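Local atomic coordinates of beta-ketoacyl-[acyl-carrier-protein] synthase FabY (PDB entry 4CW4), a protein that catalyses the first condensation of fatty acid synthesis, joining acetyl-CoA to malonyl-acyl carrier protein to give acetoacetyl-acyl carrier protein. Residues D428-R431 / H432-V436; P444-R447 / V448-E452; P408-Y411 / L412-A415; F26-G29 / F30-M33; S37-P40 / Q41-Q44. One frame throughout, in Å; residues are numbered along the deposited sequence.

Interaction 1: residues D428-R431 / H432-V436; sequences DTVR and HASFV
Two backbone i to i+4 bonds, H432 N to D428 O (2.9 Å) and A433 N to T429 O (2.8 Å), form the last turn here, each bent well away from linearity, as the chain passes from helix 427-433 into strand 434-437. This is a helix-to-strand junction in the C-terminal half of the thiolase fold. The succession continues through a side chain: S434 OG donates to V430 O at 2.7 Å, lying in the carbonyl plane on a lone pair. With chi1 at 79°, OG sits between its own N and carbonyl carbon and points back at the helix. A small hydroxyl suits this buried place, since the same oxygen also meets W466 NE1. On the solvent side, the H432 imidazole has R431 CB over one face, a CH-pi contact 4.0 Å from the ring centroid. R431 itself runs on extended, carrying NE to the carbonyl of F461. V430 is turned inward on helix 409-425, where a branched apolar residue fits among V418, A421, V422 and V425. Beside the turn, T429 CG2 brushes the methyl of A433. D428 OD1 lies at the edge of the H432 ring, 3.2 Å from H432 CD2, with the carboxylate and ring planes 48° apart.

Interaction 2: residues P444-R447 / V448-E452; sequences PANR and VTESE
N446 and E450 lie side by side one turn apart and point the same way, joined by a bond from N446 ND2 to E450 OE1 of 3.0 Å and 165° at the hydrogen. They sit in the first turns of helix 444-461, which crosses between parallel strands 434-437 and 466-469 in a beta-alpha-beta unit of the thiolase fold. The amide is met nearly in its own plane, the carboxylate on its anti side, and the two planes are 65° apart. Both residues send CG anti to the backbone N (chi1 -174° for N446), which brings their polar ends together alongside the backbone bond from E450 N to N446 O. On other sides of the helix, short hydroxyls can reach a carbonyl one turn back: T449 OG1 shares A445 O with T449 N, coming from above the carbonyl plane at 2.8 Å, and S451 OG meets R447 O in its plane at 2.7 Å. Further out, S451 OG also bonds H513 N, and R447 extends to D511 through NE and to N358 through NH1. A carboxylate suits position 450 because its two oxygens serve several donors, N446 being one. By holding the backbone N-H groups of H439 and G440, E450 probably acts as a second-shell residue that positions H439, a predicted active-site histidine; its OE2 also accepts from N536 ND2.

Interaction 3: residues P408-Y411 / L412-A415; sequences PGNY and LTVA
N410 reaches across T413 at about a right angle, and N410 ND2 gives a hydrogen to T413 OG1 at 2.9 Å, 22° out of the amide plane. CG of N410 stands anti to the backbone N (chi1 -164°), which turns the amide along the helix toward the following turn instead of back to the start. T413 meets it with OG1 held between its own N and carbonyl carbon, while T413 CG2 turns aside to lie 3.6 Å from G409 O. The other neighbour of the amide is V414, whose CG2 is 3.7 Å from N410 ND2, an apolar flank beside the amide. A polar amide can be buried here because both of its ends have partners: ND2 also bonds N536 OD1, and OD1 takes a weak bond from K538. T413 OG1 is likewise paired with S546 OG. The N410 side chain lies about 6 Å from that of H439, a predicted active-site histidine, and its partner N536 also binds E450, so this amide probably belongs to the surroundings of the active site. The ordinary helical bonds, T413 N to G409 O, V414 N to N410 O and A415 N to Y411 O, are each 3.1 Å. The L412 methyl CD1 comes 4.1 Å from Y411 CB, the tip of one meeting the base of the other. This buried start of helix 409-425 packs on strands 532-539 and 543-550, on helix 444-461, and on L626 and Y628 of the second subunit, so that the same two turns serve both fold and dimer.

Interaction 4: residues F26-G29 / F30-M33; sequences FHHG and FRRM
R31 folds back over the H28 ring and reaches the carbonyl of F26 at the start of helix 28-33, whose N-cap position is H27. The backbone R31 N closes the first turn on H27 O at 2.9 Å. From there R31 CB lies 3.5 Å from H27 O, and R31 CG passes closer still, 3.3 Å from H27 O. R31 CD is 4.0 Å from H27 O. The chain then bends at chi3 (-101°), which keeps R31 NE 3.5 Å from H27 O, returns CZ toward the start of the helix and lays the guanidinium on one face of the H28 imidazole. Centres are 3.9 Å apart and planes 27° apart, a stack of two flat, polar groups that leaves the N-H edges available for bonding. R31 NH2 uses its edge to donate to F26 O at 2.9 Å, with that oxygen in the guanidinium plane. NH1 makes a salt bridge with E45 and bonds the carbonyl of A42. Histidine suits the surface beneath because its own ring is held by both nitrogens, ND1 to T46 OG1 and NE2 to D586, so it cannot easily turn away from the stack. The nearby carboxylates would be expected to balance the arginine charge in this buried place. F26 and H27 both have positive phi, and this left-handed bend before the helix brings F26 O within reach of the arginine. Further along, F30 leads off to T493 and Y496 of helix 482-496, and R32 to T89. Where the stack is tightest, R31 NH2 stands over the ring rim, 3.0 Å from H28 CE1.

Interaction 5: residues S37-P40 / Q41-Q44; sequences SMDP and QARQ
D39 OD1 is gripped by two backbone N-H groups at the start of helix 40-53, A42 N at 3.1 Å and Q41 N at 2.9 Å, the latter a weak, strongly bent bond. This is an N-cap: D39 stands just before the helix and its carboxylate replaces the carbonyl partners that first-turn amides lack. A42 N comes from above the carboxylate plane, 46° out of it. The grip depends on the first torsion of D39 (chi1 64°), which sets CG between the backbone N and carbonyl carbon and curls the short side chain over the helix end. P40 suits the next position, because its nitrogen has no hydrogen to satisfy and its ring already holds phi at a helical value. The regular helical bonds then begin, R43 N on D39 O and Q44 N on P40 O. Flanking the cap, M38 bends at both chi2 and chi3 so that M38 CE rests 3.6 Å from A42 CB, an apolar contact next to the polar cap. R43 doubles back toward M38, R43 NH1 giving a weak bond to M38 O at 2.8 Å and a hydrogen bond to I35 O, while R43 NH2 passes 3.7 Å from P40 CG. Its NE salt-bridges E78 of helix 74-87, and Q44 NE2 bonds the other carboxylate oxygen of E78. The carboxylate of D39, facing the positive end of the helix dipole, would be expected to favour its ionised form, and the arginine, tied to carbonyls and to E78, links the entry to this helix with helix 74-87.

Overall arrangement
Along the chain the order is interaction 4, 5, 3, 1, 2. Interactions 4 and 5 form one pair, their centres about 11 Å apart on the successive helices 28-33 and 40-53, touching where R31 meets A42 and M38. Interactions 3, 1 and 2 lie within the C-terminal half of the ketosynthase fold. Interactions 2 and 3, centres about 13 Å apart, touch through E452 and Y411, and both come near the predicted active-site H439, E450 at about 3 Å and N410 at about 6 Å between side chains. The centre of interaction 1 is about 18 Å from that of interaction 3 and 21 Å from that of interaction 2. Interactions 4 and 5, like interaction 1, lie away from the annotated sites.

Interaction 1: residues D428-R431 / H432-V436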
loop_
_atom_site.group_PDB
_atom_site.type_symbol
_atom_site.label_atom_id
_atom_site.label_comp_id
_atom_site.label_asym_id
_atom_site.label_seq_id
_atom_site.Cartn_x
_atom_site.Cartn_y
_atom_site.Cartn_z
ATOM N N ASP A 428 -2.599 13.540 -35.906
ATOM C CA ASP A 428 -3.900 14.121 -36.242
ATOM C C ASP A 428 -4.967 13.680 -35.251
ATOM O O ASP A 428 -5.755 14.499 -34.769
ATOM C CB ASP A 428 -4.314 13.746 -37.664
ATOM C CG ASP A 428 -5.652 14.354 -38.054
ATOM O OD1 ASP A 428 -5.697 15.577 -38.271
ATOM O OD2 ASP A 428 -6.655 13.610 -38.123
ATOM N N THR A 429 -4.990 12.388 -34.933
ATOM C CA THR A 429 -5.986 11.871 -33.992
ATOM C C THR A 429 -5.775 12.451 -32.589
ATOM O O THR A 429 -6.723 12.773 -31.903
ATOM C CB THR A 429 -5.994 10.334 -33.973
ATOM O OG1 THR A 429 -6.441 9.856 -35.244
ATOM C CG2 THR A 429 -6.941 9.810 -32.904
ATOM N N VAL A 430 -4.532 12.591 -32.167
ATOM C CA VAL A 430 -4.268 13.238 -30.889
ATOM C C VAL A 430 -4.717 14.707 -30.915
ATOM O O VAL A 430 -5.340 15.191 -29.971
ATOM C CB VAL A 430 -2.792 13.112 -30.498
ATOM C CG1 VAL A 430 -2.456 14.017 -29.300
ATOM C CG2 VAL A 430 -2.469 11.665 -30.152
ATOM N N ARG A 431 -4.436 15.405 -32.013
ATOM C CA ARG A 431 -4.767 16.817 -32.095
ATOM C C ARG A 431 -6.250 17.099 -32.177
ATOM O O ARG A 431 -6.690 18.127 -31.696
ATOM C CB ARG A 431 -4.063 17.474 -33.285
ATOM C CG ARG A 431 -2.584 17.693 -33.031
ATOM C CD ARG A 431 -1.866 18.161 -34.299
ATOM N NE ARG A 431 -0.472 18.475 -34.006
ATOM C CZ ARG A 431 0.472 18.647 -34.925
ATOM N NH1 ARG A 431 0.189 18.542 -36.225
ATOM N NH2 ARG A 431 1.710 18.921 -34.541
ATOM N N HIS A 432 -7.022 16.214 -32.799
ATOM C CA HIS A 432 -8.415 16.521 -33.086
ATOM C C HIS A 432 -9.432 15.537 -32.542
ATOM O O HIS A 432 -10.629 15.773 -32.653
ATOM C CB HIS A 432 -8.586 16.666 -34.601
ATOM C CG HIS A 432 -7.708 17.713 -35.193
ATOM N ND1 HIS A 432 -7.904 19.058 -34.965
ATOM C CD2 HIS A 432 -6.602 17.618 -35.968
ATOM C CE1 HIS A 432 -6.973 19.748 -35.599
ATOM N NE2 HIS A 432 -6.168 18.899 -36.210
ATOM N N ALA A 433 -8.968 14.465 -31.910
ATOM C CA ALA A 433 -9.875 13.460 -31.380
ATOM C C ALA A 433 -9.384 12.899 -30.056
ATOM O O ALA A 433 -9.597 11.724 -29.762
ATOM C CB ALA A 433 -10.078 12.348 -32.387
ATOM N N SER A 434 -8.748 13.745 -29.248
ATOM C CA SER A 434 -8.377 13.340 -27.891
ATOM C C SER A 434 -8.920 14.329 -26.869
ATOM O O SER A 434 -9.192 15.484 -27.195
ATOM C CB SER A 434 -6.852 13.155 -27.736
ATOM O OG SER A 434 -6.183 14.384 -27.587
ATOM N N PHE A 435 -9.092 13.855 -25.638
ATOM C CA PHE A 435 -9.538 14.695 -24.533
ATOM C C PHE A 435 -8.794 14.301 -23.263
ATOM O O PHE A 435 -8.163 13.238 -23.191
ATOM C CB PHE A 435 -11.070 14.666 -24.366
ATOM C CG PHE A 435 -11.657 13.347 -23.889
ATOM C CD1 PHE A 435 -11.665 12.215 -24.699
ATOM C CD2 PHE A 435 -12.276 13.269 -22.644
ATOM C CE1 PHE A 435 -12.249 11.021 -24.254
ATOM C CE2 PHE A 435 -12.845 12.083 -22.200
ATOM C CZ PHE A 435 -12.833 10.964 -23.012
ATOM N N VAL A 436 -8.861 15.186 -22.276
ATOM C CA VAL A 436 -8.175 14.986 -21.012
ATOM C C VAL A 436 -9.192 14.877 -19.888
ATOM O O VAL A 436 -10.068 15.727 -19.719
ATOM C CB VAL A 436 -7.227 16.166 -20.692
ATOM C CG1 VAL A 436 -6.538 15.963 -19.326
ATOM C CG2 VAL A 436 -6.197 16.372 -21.794
#

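Interaction 2: residues P444-R447 / V448-E452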
loop_
_atom_site.group_PDB
_atom_site.type_symbol
_atom_site.label_atom_id
_atom_site.label_comp_id
_atom_site.label_asym_id
_atom_site.label_seq_id
_atom_site.Cartn_x
_atom_site.Cartn_y
_atom_site.Cartn_z
ATOM N N PRO A 444 -7.091 25.912 -5.517
ATOM C CA PRO A 444 -6.445 27.025 -6.218
ATOM C C PRO A 444 -5.089 26.649 -6.808
ATOM O O PRO A 444 -4.742 27.098 -7.900
ATOM C CB PRO A 444 -6.299 28.082 -5.115
ATOM C CG PRO A 444 -7.462 27.827 -4.230
ATOM C CD PRO A 444 -7.610 26.333 -4.207
ATOM N N ALA A 445 -4.329 25.830 -6.091
ATOM C CA ALA A 445 -3.053 25.358 -6.616
ATOM C C ALA A 445 -3.247 24.465 -7.833
ATOM O O ALA A 445 -2.512 24.591 -8.816
ATOM C CB ALA A 445 -2.263 24.602 -5.551
ATOM N N ASN A 446 -4.213 23.557 -7.780
ATOM C CA ASN A 446 -4.372 22.617 -8.876
ATOM C C ASN A 446 -4.845 23.311 -10.146
ATOM O O ASN A 446 -4.387 22.998 -11.244
ATOM C CB ASN A 446 -5.332 21.468 -8.573
ATOM C CG ASN A 446 -5.332 20.446 -9.699
ATOM O OD1 ASN A 446 -4.392 19.668 -9.828
ATOM N ND2 ASN A 446 -6.340 20.490 -10.551
ATOM N N ARG A 447 -5.765 24.248 -10.019
ATOM C CA ARG A 447 -6.346 24.815 -11.238
ATOM C C ARG A 447 -5.293 25.546 -12.050
ATOM O O ARG A 447 -5.314 25.506 -13.268
ATOM C CB ARG A 447 -7.547 25.718 -10.908
ATOM C CG ARG A 447 -7.190 27.050 -10.282
ATOM C CD ARG A 447 -8.428 27.782 -9.779
ATOM N NE ARG A 447 -8.117 29.171 -9.435
ATOM C CZ ARG A 447 -8.586 29.846 -8.386
ATOM N NH1 ARG A 447 -9.401 29.282 -7.517
ATOM N NH2 ARG A 447 -8.228 31.100 -8.214
ATOM N N VAL A 448 -4.353 26.185 -11.358
ATOM C CA VAL A 448 -3.246 26.867 -12.030
ATOM C C VAL A 448 -2.181 25.862 -12.508
ATOM O O VAL A 448 -1.839 25.824 -13.699
ATOM C CB VAL A 448 -2.604 27.941 -11.112
ATOM C CG1 VAL A 448 -1.318 28.504 -11.732
ATOM C CG2 VAL A 448 -3.595 29.052 -10.846
ATOM N N THR A 449 -1.658 25.055 -11.584
ATOM C CA THR A 449 -0.555 24.170 -11.951
ATOM C C THR A 449 -0.936 23.111 -12.989
ATOM O O THR A 449 -0.154 22.828 -13.890
ATOM C CB THR A 449 0.086 23.478 -10.734
ATOM O OG1 THR A 449 -0.885 22.698 -10.019
ATOM C CG2 THR A 449 0.671 24.489 -9.836
ATOM N N GLU A 450 -2.132 22.537 -12.882
ATOM C CA GLU A 450 -2.548 21.529 -13.845
ATOM C C GLU A 450 -2.851 22.142 -15.194
ATOM O O GLU A 450 -2.472 21.589 -16.219
ATOM C CB GLU A 450 -3.736 20.696 -13.362
ATOM C CG GLU A 450 -3.974 19.511 -14.295
ATOM C CD GLU A 450 -5.118 18.576 -13.930
ATOM O OE1 GLU A 450 -6.018 18.953 -13.150
ATOM O OE2 GLU A 450 -5.159 17.460 -14.492
ATOM N N SER A 451 -3.544 23.267 -15.222
ATOM C CA SER A 451 -3.819 23.881 -16.513
ATOM C C SER A 451 -2.530 24.310 -17.213
ATOM O O SER A 451 -2.418 24.192 -18.427
ATOM C CB SER A 451 -4.805 25.046 -16.380
ATOM O OG SER A 451 -4.261 26.161 -15.688
ATOM N N GLU A 452 -1.549 24.778 -16.453
ATOM C CA GLU A 452 -0.275 25.152 -17.054
ATOM C C GLU A 452 0.414 23.937 -17.679
ATOM O O GLU A 452 0.945 24.032 -18.777
ATOM C CB GLU A 452 0.644 25.818 -16.036
ATOM C CG GLU A 452 1.967 26.195 -16.634
ATOM C CD GLU A 452 2.720 27.201 -15.799
ATOM O OE1 GLU A 452 2.378 27.376 -14.615
ATOM O OE2 GLU A 452 3.657 27.818 -16.343
#

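Interaction 3: residues P408-Y411 / L412-A415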
loop_
_atom_site.group_PDB
_atom_site.type_symbol
_atom_site.label_atom_id
_atom_site.label_comp_id
_atom_site.label_asym_id
_atom_site.label_seq_id
_atom_site.Cartn_x
_atom_site.Cartn_y
_atom_site.Cartn_z
ATOM N N PRO A 408 6.941 18.979 -10.190
ATOM C CA PRO A 408 7.093 18.936 -11.645
ATOM C C PRO A 408 6.891 17.588 -12.323
ATOM O O PRO A 408 6.895 17.577 -13.547
ATOM C CB PRO A 408 8.526 19.403 -11.869
ATOM C CG PRO A 408 9.184 19.393 -10.588
ATOM C CD PRO A 408 8.169 19.411 -9.511
ATOM N N GLY A 409 6.714 16.503 -11.577
ATOM C CA GLY A 409 6.624 15.187 -12.179
ATOM C C GLY A 409 5.487 15.055 -13.177
ATOM O O GLY A 409 5.574 14.295 -14.143
ATOM N N ASN A 410 4.392 15.765 -12.938
ATOM C CA ASN A 410 3.235 15.639 -13.815
ATOM C C ASN A 410 3.508 16.217 -15.219
ATOM O O ASN A 410 2.859 15.818 -16.175
ATOM C CB ASN A 410 2.013 16.274 -13.142
ATOM C CG ASN A 410 0.684 15.878 -13.761
ATOM O OD1 ASN A 410 -0.225 16.694 -13.772
ATOM N ND2 ASN A 410 0.531 14.649 -14.187
ATOM N N TYR A 411 4.508 17.091 -15.364
ATOM C CA TYR A 411 4.924 17.515 -16.705
ATOM C C TYR A 411 5.372 16.307 -17.511
ATOM O O TYR A 411 5.040 16.148 -18.677
ATOM C CB TYR A 411 6.055 18.548 -16.649
ATOM C CG TYR A 411 5.607 19.953 -16.315
ATOM C CD1 TYR A 411 5.512 20.370 -14.991
ATOM C CD2 TYR A 411 5.285 20.865 -17.318
ATOM C CE1 TYR A 411 5.102 21.650 -14.672
ATOM C CE2 TYR A 411 4.874 22.155 -17.005
ATOM C CZ TYR A 411 4.779 22.533 -15.672
ATOM O OH TYR A 411 4.381 23.799 -15.314
ATOM N N LEU A 412 6.173 15.475 -16.862
ATOM C CA LEU A 412 6.762 14.303 -17.486
ATOM C C LEU A 412 5.705 13.248 -17.820
ATOM O O LEU A 412 5.726 12.683 -18.913
ATOM C CB LEU A 412 7.835 13.705 -16.585
ATOM C CG LEU A 412 9.194 14.419 -16.574
ATOM C CD1 LEU A 412 9.107 15.878 -16.186
ATOM C CD2 LEU A 412 10.143 13.692 -15.645
ATOM N N THR A 413 4.778 12.988 -16.894
ATOM C CA THR A 413 3.775 11.959 -17.152
ATOM C C THR A 413 2.854 12.359 -18.304
ATOM O O THR A 413 2.549 11.540 -19.164
ATOM C CB THR A 413 2.947 11.568 -15.898
ATOM O OG1 THR A 413 2.068 12.627 -15.496
ATOM C CG2 THR A 413 3.852 11.228 -14.719
ATOM N N VAL A 414 2.402 13.605 -18.324
ATOM C CA VAL A 414 1.502 14.043 -19.388
ATOM C C VAL A 414 2.217 14.055 -20.744
ATOM O O VAL A 414 1.687 13.566 -21.732
ATOM C CB VAL A 414 0.868 15.419 -19.080
ATOM C CG1 VAL A 414 -0.026 15.868 -20.232
ATOM C CG2 VAL A 414 0.060 15.346 -17.760
ATOM N N ALA A 415 3.428 14.598 -20.779
ATOM C CA ALA A 415 4.194 14.648 -22.019
ATOM C C ALA A 415 4.422 13.246 -22.559
ATOM O O ALA A 415 4.205 12.993 -23.752
ATOM C CB ALA A 415 5.519 15.361 -21.815
#

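Interaction 4: residues F26-G29 / F30-M33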
loop_
_atom_site.group_PDB
_atom_site.type_symbol
_atom_site.label_atom_id
_atom_site.label_comp_id
_atom_site.label_asym_id
_atom_site.label_seq_id
_atom_site.Cartn_x
_atom_site.Cartn_y
_atom_site.Cartn_z
ATOM N N PHE A 26 -22.386 -0.560 -17.361
ATOM C CA PHE A 26 -23.303 -0.159 -18.422
ATOM C C PHE A 26 -23.495 1.348 -18.500
ATOM O O PHE A 26 -24.465 1.828 -19.081
ATOM C CB PHE A 26 -24.623 -0.933 -18.315
ATOM C CG PHE A 26 -24.407 -2.428 -18.317
ATOM C CD1 PHE A 26 -24.099 -3.093 -17.129
ATOM C CD2 PHE A 26 -24.420 -3.155 -19.491
ATOM C CE1 PHE A 26 -23.829 -4.453 -17.121
ATOM C CE2 PHE A 26 -24.173 -4.533 -19.492
ATOM C CZ PHE A 26 -23.859 -5.177 -18.307
ATOM N N HIS A 27 -22.537 2.075 -17.940
ATOM C CA HIS A 27 -22.483 3.526 -18.014
ATOM C C HIS A 27 -23.603 4.226 -17.250
ATOM O O HIS A 27 -23.902 5.373 -17.540
ATOM C CB HIS A 27 -22.483 3.997 -19.469
ATOM C CG HIS A 27 -21.448 3.328 -20.302
ATOM N ND1 HIS A 27 -20.115 3.645 -20.202
ATOM C CD2 HIS A 27 -21.538 2.336 -21.220
ATOM C CE1 HIS A 27 -19.424 2.873 -21.021
ATOM N NE2 HIS A 27 -20.261 2.084 -21.661
ATOM N N HIS A 28 -24.218 3.567 -16.276
ATOM C CA HIS A 28 -25.261 4.246 -15.489
ATOM C C HIS A 28 -24.763 5.449 -14.703
ATOM O O HIS A 28 -25.411 6.481 -14.714
ATOM C CB HIS A 28 -25.983 3.276 -14.571
ATOM C CG HIS A 28 -26.854 2.323 -15.316
ATOM N ND1 HIS A 28 -28.052 2.705 -15.883
ATOM C CD2 HIS A 28 -26.688 1.017 -15.621
ATOM C CE1 HIS A 28 -28.591 1.667 -16.498
ATOM N NE2 HIS A 28 -27.775 0.632 -16.362
ATOM N N GLY A 29 -23.600 5.339 -14.061
ATOM C CA GLY A 29 -23.049 6.468 -13.320
ATOM C C GLY A 29 -22.749 7.638 -14.242
ATOM O O GLY A 29 -23.044 8.784 -13.936
ATOM N N PHE A 30 -22.155 7.333 -15.394
ATOM C CA PHE A 30 -21.898 8.333 -16.410
ATOM C C PHE A 30 -23.187 9.018 -16.800
ATOM O O PHE A 30 -23.262 10.245 -16.874
ATOM C CB PHE A 30 -21.249 7.680 -17.635
ATOM C CG PHE A 30 -21.047 8.624 -18.784
ATOM C CD1 PHE A 30 -19.951 9.461 -18.824
ATOM C CD2 PHE A 30 -21.952 8.686 -19.818
ATOM C CE1 PHE A 30 -19.755 10.318 -19.888
ATOM C CE2 PHE A 30 -21.770 9.569 -20.866
ATOM C CZ PHE A 30 -20.681 10.396 -20.894
ATOM N N ARG A 31 -24.219 8.226 -17.030
ATOM C CA ARG A 31 -25.486 8.799 -17.439
ATOM C C ARG A 31 -26.046 9.736 -16.372
ATOM O O ARG A 31 -26.624 10.761 -16.704
ATOM C CB ARG A 31 -26.500 7.718 -17.782
ATOM C CG ARG A 31 -26.289 7.090 -19.137
ATOM C CD ARG A 31 -27.415 6.112 -19.401
ATOM N NE ARG A 31 -26.993 4.762 -19.154
ATOM C CZ ARG A 31 -27.788 3.697 -19.259
ATOM N NH1 ARG A 31 -29.097 3.832 -19.426
ATOM N NH2 ARG A 31 -27.278 2.495 -19.122
ATOM N N ARG A 32 -25.911 9.385 -15.098
ATOM C CA ARG A 32 -26.346 10.308 -14.046
ATOM C C ARG A 32 -25.588 11.635 -14.162
ATOM O O ARG A 32 -26.175 12.711 -13.974
ATOM C CB ARG A 32 -26.138 9.709 -12.653
ATOM C CG ARG A 32 -26.223 10.726 -11.495
ATOM C CD ARG A 32 -27.604 11.299 -11.357
ATOM N NE ARG A 32 -27.687 12.333 -10.327
ATOM C CZ ARG A 32 -27.604 13.646 -10.546
ATOM N NH1 ARG A 32 -27.384 14.110 -11.764
ATOM N NH2 ARG A 32 -27.716 14.496 -9.530
ATOM N N MET A 33 -24.290 11.568 -14.443
ATOM C CA MET A 33 -23.515 12.790 -14.531
ATOM C C MET A 33 -23.957 13.669 -15.710
ATOM O O MET A 33 -23.953 14.888 -15.578
ATOM C CB MET A 33 -22.022 12.471 -14.568
ATOM C CG MET A 33 -21.563 11.839 -13.273
ATOM S SD MET A 33 -19.782 11.599 -13.110
ATOM C CE MET A 33 -19.588 9.960 -13.806
#

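Interaction 5: residues S37-P40 / Q41-Q44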
loop_
_atom_site.group_PDB
_atom_site.type_symbol
_atom_site.label_atom_id
_atom_site.label_comp_id
_atom_site.label_asym_id
_atom_site.label_seq_id
_atom_site.Cartn_x
_atom_site.Cartn_y
_atom_site.Cartn_z
ATOM N N SER A 37 -28.539 15.485 -20.685
ATOM C CA SER A 37 -28.099 15.425 -22.078
ATOM C C SER A 37 -28.471 14.107 -22.758
ATOM O O SER A 37 -28.313 13.975 -23.966
ATOM C CB SER A 37 -26.579 15.613 -22.153
ATOM O OG SER A 37 -26.229 16.914 -21.707
ATOM N N MET A 38 -28.898 13.119 -21.974
ATOM C CA MET A 38 -29.267 11.823 -22.510
ATOM C C MET A 38 -30.631 11.900 -23.164
ATOM O O MET A 38 -31.426 12.804 -22.868
ATOM C CB MET A 38 -29.309 10.780 -21.399
ATOM C CG MET A 38 -27.965 10.556 -20.685
ATOM S SD MET A 38 -26.609 10.049 -21.761
ATOM C CE MET A 38 -27.305 8.577 -22.461
ATOM N N ASP A 39 -30.926 10.948 -24.041
ATOM C CA ASP A 39 -32.285 10.827 -24.548
ATOM C C ASP A 39 -33.143 10.278 -23.423
ATOM O O ASP A 39 -32.618 9.716 -22.455
ATOM C CB ASP A 39 -32.345 9.890 -25.743
ATOM C CG ASP A 39 -31.967 8.475 -25.374
ATOM O OD1 ASP A 39 -32.851 7.701 -24.948
ATOM O OD2 ASP A 39 -30.775 8.158 -25.498
ATOM N N PRO A 40 -34.456 10.442 -23.526
ATOM C CA PRO A 40 -35.340 10.030 -22.435
ATOM C C PRO A 40 -35.315 8.550 -22.091
ATOM O O PRO A 40 -35.519 8.240 -20.918
ATOM C CB PRO A 40 -36.736 10.418 -22.961
ATOM C CG PRO A 40 -36.461 11.585 -23.821
ATOM C CD PRO A 40 -35.178 11.254 -24.527
ATOM N N GLN A 41 -35.079 7.645 -23.036
ATOM C CA GLN A 41 -35.126 6.236 -22.667
ATOM C C GLN A 41 -33.925 5.919 -21.779
ATOM O O GLN A 41 -34.053 5.234 -20.770
ATOM C CB GLN A 41 -35.148 5.313 -23.887
ATOM C CG GLN A 41 -35.411 3.868 -23.501
ATOM C CD GLN A 41 -34.142 3.105 -23.136
ATOM O OE1 GLN A 41 -33.041 3.545 -23.422
ATOM N NE2 GLN A 41 -34.303 1.950 -22.512
ATOM N N ALA A 42 -32.757 6.411 -22.166
ATOM C CA ALA A 42 -31.528 6.168 -21.386
ATOM C C ALA A 42 -31.591 6.831 -20.018
ATOM O O ALA A 42 -31.177 6.238 -19.025
ATOM C CB ALA A 42 -30.314 6.656 -22.129
ATOM N N ARG A 43 -32.118 8.052 -19.981
ATOM C CA ARG A 43 -32.268 8.790 -18.727
ATOM C C ARG A 43 -33.255 8.086 -17.814
ATOM O O ARG A 43 -32.972 7.887 -16.639
ATOM C CB ARG A 43 -32.704 10.240 -18.978
ATOM C CG ARG A 43 -33.217 10.955 -17.729
ATOM C CD ARG A 43 -33.308 12.464 -17.878
ATOM N NE ARG A 43 -34.234 12.795 -18.957
ATOM C CZ ARG A 43 -33.873 13.243 -20.157
ATOM N NH1 ARG A 43 -32.600 13.484 -20.464
ATOM N NH2 ARG A 43 -34.804 13.470 -21.065
ATOM N N GLN A 44 -34.411 7.701 -18.347
ATOM C CA GLN A 44 -35.448 7.113 -17.515
ATOM C C GLN A 44 -35.023 5.738 -17.013
ATOM O O GLN A 44 -35.340 5.347 -15.893
ATOM C CB GLN A 44 -36.770 7.062 -18.281
ATOM C CG GLN A 44 -37.362 8.455 -18.459
ATOM C CD GLN A 44 -38.397 8.562 -19.578
ATOM O OE1 GLN A 44 -38.762 7.582 -20.242
ATOM N NE2 GLN A 44 -38.864 9.775 -19.796
#